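Local atomic coordinates of probable fumarate reductase Ifc3 (Shewanella frigidimarina, PDB entry 1QO8), a protein that catalyses the essentially one-way reduction of fumarate to succinate in vitro, using one FAD and four covalently bound c-type hemes per subunit. Residues A[99-104]-A[288-293]; A[150-155]-A[270-275]. All blocks are in the same frame, centred on the assembly; numbering follows the deposited sequence.

Contact 1. Residues A[99-104]-A[288-293]; sequences KSWDDG and VVHGKH. With HEM (protoporphyrin IX containing Fe), chain F.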
loop_
_atom_site.group_PDB
_atom_site.type_symbol
_atom_site.label_atom_id
_atom_site.label_comp_id
_atom_site.label_asym_id
_atom_site.label_seq_id
_atom_site.Cartn_x
_atom_site.Cartn_y
_atom_site.Cartn_z
ATOM N N LYS A 99 -31.268 9.107 4.718
ATOM C CA LYS A 99 -29.927 8.591 4.483
ATOM C C LYS A 99 -29.294 8.378 5.845
ATOM O O LYS A 99 -29.662 9.089 6.780
ATOM C CB LYS A 99 -29.137 9.639 3.663
ATOM C CG LYS A 99 -29.698 9.653 2.225
ATOM C CD LYS A 99 -29.161 10.821 1.414
ATOM C CE LYS A 99 -30.169 11.933 1.157
ATOM N NZ LYS A 99 -31.063 11.686 -0.022
ATOM N N SER A 100 -28.440 7.377 5.944
ATOM C CA SER A 100 -27.609 7.223 7.116
ATOM C C SER A 100 -27.121 8.581 7.613
ATOM O O SER A 100 -26.637 9.430 6.876
ATOM C CB SER A 100 -26.362 6.368 6.842
ATOM O OG SER A 100 -25.601 6.325 8.071
ATOM N N TRP A 101 -27.034 8.701 8.941
ATOM C CA TRP A 101 -26.495 9.949 9.507
ATOM C C TRP A 101 -25.022 10.059 9.126
ATOM O O TRP A 101 -24.435 11.136 9.162
ATOM C CB TRP A 101 -26.585 9.824 11.016
ATOM C CG TRP A 101 -25.716 8.822 11.727
ATOM C CD1 TRP A 101 -26.100 7.550 12.068
ATOM C CD2 TRP A 101 -24.392 9.021 12.258
ATOM N NE1 TRP A 101 -25.046 6.956 12.712
ATOM C CE2 TRP A 101 -24.014 7.813 12.904
ATOM C CE3 TRP A 101 -23.469 10.088 12.217
ATOM C CZ2 TRP A 101 -22.774 7.619 13.498
ATOM C CZ3 TRP A 101 -22.235 9.921 12.853
ATOM C CH2 TRP A 101 -21.887 8.665 13.449
ATOM N N ASP A 102 -24.369 8.906 9.011
ATOM C CA ASP A 102 -22.930 8.878 8.823
ATOM C C ASP A 102 -22.596 8.981 7.332
ATOM O O ASP A 102 -22.479 8.023 6.582
ATOM C CB ASP A 102 -22.347 7.654 9.506
ATOM C CG ASP A 102 -20.840 7.599 9.329
ATOM O OD1 ASP A 102 -20.272 8.512 8.693
ATOM O OD2 ASP A 102 -20.268 6.601 9.827
ATOM N N ASP A 103 -22.497 10.188 6.840
ATOM C CA ASP A 103 -22.429 10.540 5.433
ATOM C C ASP A 103 -21.014 10.863 4.996
ATOM O O ASP A 103 -20.833 11.602 4.033
ATOM C CB ASP A 103 -23.324 11.758 5.151
ATOM C CG ASP A 103 -23.258 12.908 6.148
ATOM O OD1 ASP A 103 -22.413 12.960 7.082
ATOM O OD2 ASP A 103 -24.092 13.839 5.971
ATOM N N GLY A 104 -19.977 10.302 5.583
ATOM C CA GLY A 104 -18.615 10.678 5.223
ATOM C C GLY A 104 -18.093 11.799 6.132
ATOM O O GLY A 104 -18.467 11.856 7.304
ATOM N N VAL A 288 -11.328 14.632 16.223
ATOM C CA VAL A 288 -12.647 15.117 15.927
ATOM C C VAL A 288 -13.577 13.929 15.723
ATOM O O VAL A 288 -13.308 12.974 14.943
ATOM C CB VAL A 288 -12.626 15.949 14.640
ATOM C CG1 VAL A 288 -14.001 16.568 14.387
ATOM C CG2 VAL A 288 -11.557 17.077 14.722
ATOM N N VAL A 289 -14.658 14.005 16.473
ATOM C CA VAL A 289 -15.786 13.126 16.513
ATOM C C VAL A 289 -16.979 13.754 15.771
ATOM O O VAL A 289 -17.348 14.916 15.934
ATOM C CB VAL A 289 -16.276 12.882 17.953
ATOM C CG1 VAL A 289 -17.445 11.880 17.954
ATOM C CG2 VAL A 289 -15.166 12.377 18.820
ATOM N N HIS A 290 -17.541 12.986 14.837
ATOM C CA HIS A 290 -18.859 13.246 14.316
ATOM C C HIS A 290 -19.892 12.375 15.016
ATOM O O HIS A 290 -19.931 11.166 14.791
ATOM C CB HIS A 290 -18.851 13.051 12.807
ATOM C CG HIS A 290 -20.206 13.310 12.240
ATOM N ND1 HIS A 290 -20.518 12.857 11.015
ATOM C CD2 HIS A 290 -21.309 13.948 12.697
ATOM C CE1 HIS A 290 -21.772 13.181 10.705
ATOM N NE2 HIS A 290 -22.252 13.867 11.704
ATOM N N GLY A 291 -20.654 13.025 15.908
ATOM C CA GLY A 291 -21.698 12.383 16.675
ATOM C C GLY A 291 -22.957 12.570 15.868
ATOM O O GLY A 291 -23.155 13.666 15.283
ATOM N N LYS A 292 -23.796 11.525 15.891
ATOM C CA LYS A 292 -25.019 11.587 15.080
ATOM C C LYS A 292 -25.893 12.792 15.457
ATOM O O LYS A 292 -26.633 13.259 14.594
ATOM C CB LYS A 292 -25.787 10.283 15.415
ATOM C CG LYS A 292 -27.218 10.215 14.864
ATOM C CD LYS A 292 -27.797 8.813 15.172
ATOM C CE LYS A 292 -29.173 8.621 14.483
ATOM N NZ LYS A 292 -29.705 7.308 15.074
ATOM N N HIS A 293 -26.024 13.053 16.734
ATOM C CA HIS A 293 -27.004 14.110 17.137
ATOM C C HIS A 293 -26.269 15.426 17.380
ATOM O O HIS A 293 -26.653 16.503 17.031
ATOM C CB HIS A 293 -27.723 13.650 18.453
ATOM C CG HIS A 293 -28.661 12.552 17.973
ATOM N ND1 HIS A 293 -28.642 11.233 18.398
ATOM C CD2 HIS A 293 -29.623 12.614 17.046
ATOM C CE1 HIS A 293 -29.583 10.569 17.751
ATOM N NE2 HIS A 293 -30.173 11.384 16.900
HETATM C CHA HEM F . -34.741 11.958 17.478
HETATM C CHB HEM F . -38.221 15.363 17.960
HETATM C CHC HEM F . -41.248 12.190 20.015
HETATM C CHD HEM F . -37.822 8.792 19.502
HETATM C C1A HEM F . -35.445 13.153 17.492
HETATM C C2A HEM F . -34.852 14.420 17.101
HETATM C C3A HEM F . -35.828 15.319 17.214
HETATM C C4A HEM F . -37.026 14.675 17.670
HETATM C CMA HEM F . -35.801 16.827 16.912
HETATM C CAA HEM F . -33.384 14.644 16.647
HETATM C CBA HEM F . -32.811 14.279 15.308
HETATM C CGA HEM F . -31.481 14.747 14.762
HETATM O O1A HEM F . -31.531 15.107 13.519
HETATM O O2A HEM F . -30.394 14.766 15.424
HETATM C C1B HEM F . -39.366 14.779 18.446
HETATM C C2B HEM F . -40.692 15.388 18.519
HETATM C C3B HEM F . -41.545 14.499 19.039
HETATM C C4B HEM F . -40.764 13.329 19.375
HETATM C CMB HEM F . -41.005 16.804 17.980
HETATM C CAB HEM F . -43.062 14.598 19.214
HETATM C CBB HEM F . -44.032 15.140 18.441
HETATM C C1C HEM F . -40.551 10.995 20.113
HETATM C C2C HEM F . -41.028 9.775 20.733
HETATM C C3C HEM F . -40.117 8.863 20.552
HETATM C C4C HEM F . -38.999 9.440 19.855
HETATM C CMC HEM F . -42.402 9.651 21.440
HETATM C CAC HEM F . -40.103 7.331 20.868
HETATM C CBC HEM F . -41.207 6.584 20.616
HETATM C C1D HEM F . -36.702 9.306 18.887
HETATM C C2D HEM F . -35.486 8.614 18.548
HETATM C C3D HEM F . -34.673 9.486 17.978
HETATM C C4D HEM F . -35.330 10.800 17.961
HETATM C CMD HEM F . -35.297 7.092 18.824
HETATM C CAD HEM F . -33.268 9.316 17.338
HETATM C CBD HEM F . -33.482 9.236 15.790
HETATM C CGD HEM F . -34.560 8.279 15.320
HETATM O O1D HEM F . -34.541 7.121 15.840
HETATM O O2D HEM F . -35.419 8.620 14.475
HETATM N NA HEM F . -36.758 13.342 17.915
HETATM N NB HEM F . -39.464 13.523 18.957
HETATM N NC HEM F . -39.274 10.775 19.613
HETATM N ND HEM F . -36.566 10.618 18.523
HETATM FE FE HEM F . -38.057 12.017 18.701
HETATM O O HOH W 1 -25.292 13.384 10.596
HETATM O O HOH W 2 -19.396 10.892 9.415
#
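Trp101, in loop 99-104, lies along the end of strand 284-291 and enters most of the pairs of this contact. Its CG sits in the crowded position between backbone N and carbonyl carbon (chi1 68°), and the side chain meets the other segment from CB onward. CB and CG touch Lys292 CG; Trp101 CD1 lies beside Lys292 CD, 3.8 Å away. CD2 and CE2 lie under Lys292 CB, which stands 3.9 Å from the centroid of the Trp101 five-membered ring, a CH-pi contact, while Asp102 CB takes the opposite face. CE3 rests on Lys292 CA, and Trp101 CZ3 comes within 3.3 Å of His290 O, which CH2 also approaches at the ring edge. The same rim of Trp101 points at the face of the His290 imidazole, a T-shaped pair with planes at 79° and centroids 5.1 Å apart. One water links Trp101 O to His290 NE2; another brings Asp102 OD1 and Gly104 O to His290 ND1. Lys292, extended past the indole, takes its amine to a salt bridge with Glu29, and His293 belongs to a heme pocket. Without direct hydrogen bonds, the contact depends on aromatic and aliphatic packing, with water carrying its polar links.

Contact 2. Residues A[150-155]-A[270-275]; sequences VDKAPF and NSRVVK. With FAD (flavin-adenine dinucleotide), chain G.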
loop_
_atom_site.group_PDB
_atom_site.type_symbol
_atom_site.label_atom_id
_atom_site.label_comp_id
_atom_site.label_asym_id
_atom_site.label_seq_id
_atom_site.Cartn_x
_atom_site.Cartn_y
_atom_site.Cartn_z
ATOM N N VAL A 150 -15.244 5.385 22.343
ATOM C CA VAL A 150 -16.256 5.774 21.367
ATOM C C VAL A 150 -16.456 4.711 20.278
ATOM O O VAL A 150 -15.499 4.028 19.887
ATOM C CB VAL A 150 -15.936 7.101 20.649
ATOM C CG1 VAL A 150 -15.805 8.290 21.628
ATOM C CG2 VAL A 150 -14.600 7.051 19.899
ATOM N N ASP A 151 -17.703 4.598 19.724
ATOM C CA ASP A 151 -17.804 3.646 18.608
ATOM C C ASP A 151 -18.723 4.280 17.600
ATOM O O ASP A 151 -19.740 4.783 18.045
ATOM C CB ASP A 151 -18.358 2.268 19.057
ATOM C CG ASP A 151 -18.229 1.242 17.928
ATOM O OD1 ASP A 151 -18.948 1.316 16.940
ATOM O OD2 ASP A 151 -17.354 0.347 18.113
ATOM N N LYS A 152 -18.471 4.179 16.282
ATOM C CA LYS A 152 -19.372 4.849 15.340
ATOM C C LYS A 152 -20.664 4.085 15.093
ATOM O O LYS A 152 -21.505 4.626 14.346
ATOM C CB LYS A 152 -18.647 5.074 14.001
ATOM C CG LYS A 152 -18.354 3.669 13.318
ATOM C CD LYS A 152 -17.644 3.900 11.977
ATOM C CE LYS A 152 -17.029 2.507 11.426
ATOM N NZ LYS A 152 -16.810 2.834 9.946
ATOM N N ALA A 153 -20.699 2.825 15.518
ATOM C CA ALA A 153 -21.855 1.991 15.144
ATOM C C ALA A 153 -22.988 2.150 16.190
ATOM O O ALA A 153 -22.737 2.627 17.310
ATOM C CB ALA A 153 -21.395 0.519 15.155
ATOM N N PRO A 154 -24.139 1.605 15.869
ATOM C CA PRO A 154 -25.338 1.592 16.681
ATOM C C PRO A 154 -25.197 0.869 18.031
ATOM O O PRO A 154 -25.843 1.037 19.037
ATOM C CB PRO A 154 -26.358 0.863 15.821
ATOM C CG PRO A 154 -25.820 0.770 14.442
ATOM C CD PRO A 154 -24.441 1.343 14.405
ATOM N N PHE A 155 -24.265 -0.096 18.055
ATOM C CA PHE A 155 -24.119 -0.978 19.191
ATOM C C PHE A 155 -22.644 -1.286 19.069
ATOM O O PHE A 155 -22.001 -1.262 18.054
ATOM C CB PHE A 155 -24.847 -2.292 19.297
ATOM C CG PHE A 155 -25.046 -3.037 18.018
ATOM C CD1 PHE A 155 -26.093 -2.697 17.176
ATOM C CD2 PHE A 155 -24.158 -4.025 17.636
ATOM C CE1 PHE A 155 -26.349 -3.353 16.004
ATOM C CE2 PHE A 155 -24.388 -4.705 16.426
ATOM C CZ PHE A 155 -25.477 -4.384 15.651
ATOM N N ASN A 270 -22.755 5.757 18.161
ATOM C CA ASN A 270 -23.032 6.599 16.983
ATOM C C ASN A 270 -22.114 7.844 17.026
ATOM O O ASN A 270 -22.528 8.941 16.652
ATOM C CB ASN A 270 -24.490 6.948 16.924
ATOM C CG ASN A 270 -25.410 5.792 17.237
ATOM O OD1 ASN A 270 -25.516 4.803 16.460
ATOM N ND2 ASN A 270 -26.184 5.881 18.356
ATOM N N SER A 271 -20.838 7.630 17.315
ATOM C CA SER A 271 -19.783 8.628 17.395
ATOM C C SER A 271 -18.576 8.160 16.560
ATOM O O SER A 271 -17.762 7.345 17.008
ATOM C CB SER A 271 -19.339 8.685 18.885
ATOM O OG SER A 271 -20.541 9.071 19.563
ATOM N N ARG A 272 -18.508 8.664 15.344
ATOM C CA ARG A 272 -17.419 8.377 14.441
ATOM C C ARG A 272 -16.259 9.384 14.524
ATOM O O ARG A 272 -16.398 10.622 14.288
ATOM C CB ARG A 272 -17.959 8.354 12.999
ATOM C CG ARG A 272 -16.829 8.007 12.031
ATOM C CD ARG A 272 -17.498 7.886 10.661
ATOM N NE ARG A 272 -16.599 7.168 9.790
ATOM C CZ ARG A 272 -16.729 7.157 8.460
ATOM N NH1 ARG A 272 -17.730 7.783 7.866
ATOM N NH2 ARG A 272 -15.824 6.478 7.754
ATOM N N VAL A 273 -15.107 8.790 14.826
ATOM C CA VAL A 273 -13.888 9.579 14.844
ATOM C C VAL A 273 -13.476 9.782 13.364
ATOM O O VAL A 273 -13.509 8.798 12.604
ATOM C CB VAL A 273 -12.755 8.904 15.616
ATOM C CG1 VAL A 273 -11.449 9.685 15.330
ATOM C CG2 VAL A 273 -13.029 8.858 17.117
ATOM N N VAL A 274 -13.225 11.043 13.012
ATOM C CA VAL A 274 -12.929 11.419 11.634
ATOM C C VAL A 274 -11.590 12.071 11.375
ATOM O O VAL A 274 -11.095 12.225 10.264
ATOM C CB VAL A 274 -14.042 12.316 11.121
ATOM C CG1 VAL A 274 -15.366 11.631 10.888
ATOM C CG2 VAL A 274 -14.271 13.554 12.051
ATOM N N LYS A 275 -10.824 12.463 12.415
ATOM C CA LYS A 275 -9.528 13.042 12.268
ATOM C C LYS A 275 -8.728 12.947 13.544
ATOM O O LYS A 275 -9.337 13.011 14.606
ATOM C CB LYS A 275 -9.733 14.556 11.911
ATOM C CG LYS A 275 -8.404 15.075 11.350
ATOM C CD LYS A 275 -8.507 16.520 10.885
ATOM C CE LYS A 275 -7.460 16.666 9.773
ATOM N NZ LYS A 275 -6.325 17.519 10.234
HETATM P PA FAD G . -13.457 -4.973 15.590
HETATM O O1A FAD G . -14.024 -6.035 16.481
HETATM O O2A FAD G . -13.878 -4.840 14.309
HETATM O O5B FAD G . -14.118 -3.681 16.195
HETATM C C5B FAD G . -13.731 -2.305 15.785
HETATM C C4B FAD G . -14.785 -1.282 16.445
HETATM O O4B FAD G . -14.296 0.065 15.968
HETATM C C3B FAD G . -16.191 -1.404 15.771
HETATM O O3B FAD G . -17.269 -1.719 16.532
HETATM C C2B FAD G . -16.254 -0.217 14.742
HETATM O O2B FAD G . -17.578 0.324 14.511
HETATM C C1B FAD G . -15.500 0.801 15.512
HETATM N N9A FAD G . -14.919 1.852 14.667
HETATM C C8A FAD G . -14.377 1.740 13.410
HETATM N N7A FAD G . -14.061 2.899 12.902
HETATM C C5A FAD G . -14.403 3.842 13.866
HETATM C C6A FAD G . -14.387 5.302 13.883
HETATM N N6A FAD G . -13.947 6.040 12.900
HETATM N N1A FAD G . -14.798 5.852 15.053
HETATM C C2A FAD G . -15.348 5.127 16.084
HETATM N N3A FAD G . -15.419 3.778 16.141
HETATM C C4A FAD G . -14.956 3.218 14.991
HETATM N N1 FAD G . -10.267 -14.391 14.505
HETATM C C2 FAD G . -9.865 -15.250 15.403
HETATM O O2 FAD G . -8.806 -15.307 15.936
HETATM N N3 FAD G . -10.705 -16.296 15.891
HETATM C C4 FAD G . -11.989 -16.329 15.355
HETATM O O4 FAD G . -12.735 -17.208 15.680
HETATM C C4X FAD G . -12.388 -15.394 14.306
HETATM N N5 FAD G . -13.607 -15.481 13.752
HETATM C C5X FAD G . -14.022 -14.573 12.837
HETATM C C6 FAD G . -15.313 -14.714 12.311
HETATM C C7 FAD G . -15.767 -13.804 11.387
HETATM C C7M FAD G . -17.132 -13.882 10.780
HETATM C C8 FAD G . -14.906 -12.707 11.022
HETATM C C8M FAD G . -15.416 -11.669 10.070
HETATM C C9 FAD G . -13.654 -12.550 11.558
HETATM C C9A FAD G . -13.172 -13.459 12.471
HETATM N N10 FAD G . -11.894 -13.423 13.064
HETATM C C10 FAD G . -11.482 -14.341 13.951
HETATM C "C1'" FAD G . -11.105 -12.151 13.041
HETATM C "C2'" FAD G . -11.242 -11.419 14.418
HETATM O "O2'" FAD G . -12.664 -11.634 14.713
HETATM C "C3'" FAD G . -11.147 -9.908 14.090
HETATM O "O3'" FAD G . -9.886 -9.600 13.483
HETATM C "C4'" FAD G . -10.923 -9.172 15.454
HETATM O "O4'" FAD G . -12.182 -9.376 16.163
HETATM C "C5'" FAD G . -10.824 -7.644 15.103
HETATM O "O5'" FAD G . -11.021 -6.957 16.493
HETATM P P FAD G . -10.859 -5.437 16.684
HETATM O O1P FAD G . -11.085 -5.220 18.163
HETATM O O2P FAD G . -9.628 -5.157 16.092
HETATM O O3P FAD G . -11.853 -4.880 15.790
HETATM O O HOH W 3 -24.325 4.413 14.024
HETATM O O HOH W 4 -27.643 3.168 19.076
#
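The backbones of 150-155 and 270-275 run roughly antiparallel, 142° apart, joined by two nearly straight hydrogen bonds, Ser271 N to Asp151 O (3.1 Å) and Asn270 N to Ala153 O (3.2 Å), each donor above the carbonyl plane. Asp151, its CG anti to the backbone N (chi1 -171°), turns its carboxylate to the FAD ribose: OD2 accepts from FAD O3B at 2.6 Å and OD1 from FAD O2B at 3.0 Å. OD1 also uses its anti lone pair for Ala153 N, closing an Asx turn. An alanine in place of Asp151 would probably loosen the ribose and relax this turn, since both hydroxyls and the Ala153 amide would lose their acceptor. Val273 grips the FAD adenine through its backbone, its N donating to FAD N1A (3.0 Å) and its O accepting from FAD N6A (2.8 Å). Lys152 CB packs on Arg272 CB; their like charges are probably offset by Asp339, which salt-bridges both, and by Asp102, a second partner of Arg272. Water joins Lys152 O to Asn270 OD1, while Asn270 ND2 bonds to Asp27 O. Val150 CG2 meets Val273 CG2 where strand 147-150 ends beside strand 271-278, itself paired with strand 284-291 and flanked by helices 107-115 and 339-346.

In the fold
The pair illustrates how chemistry follows depth in a fold. Contact 2 is buried and lines the adenosine end of the FAD site, where main-chain hydrogen bonds and a carboxylate fix the geometry; contact 1, at the surface beside a heme, has no direct hydrogen bond between its segments, where contact 2 has two. Their centres are 8 Å apart and they share a sheet: strands 271-278 and 284-291 are successive, antiparallel neighbours, with His290 N within 2.7 Å of Arg272 O. Trp101 bridges the two, Trp101 CZ2 lying 3.4 Å from Lys152 O, while Asp102 forms a salt bridge with Arg272. Loop 99-104 thus touches both strand 271-278 and the loop after strand 147-150, which line the FAD site.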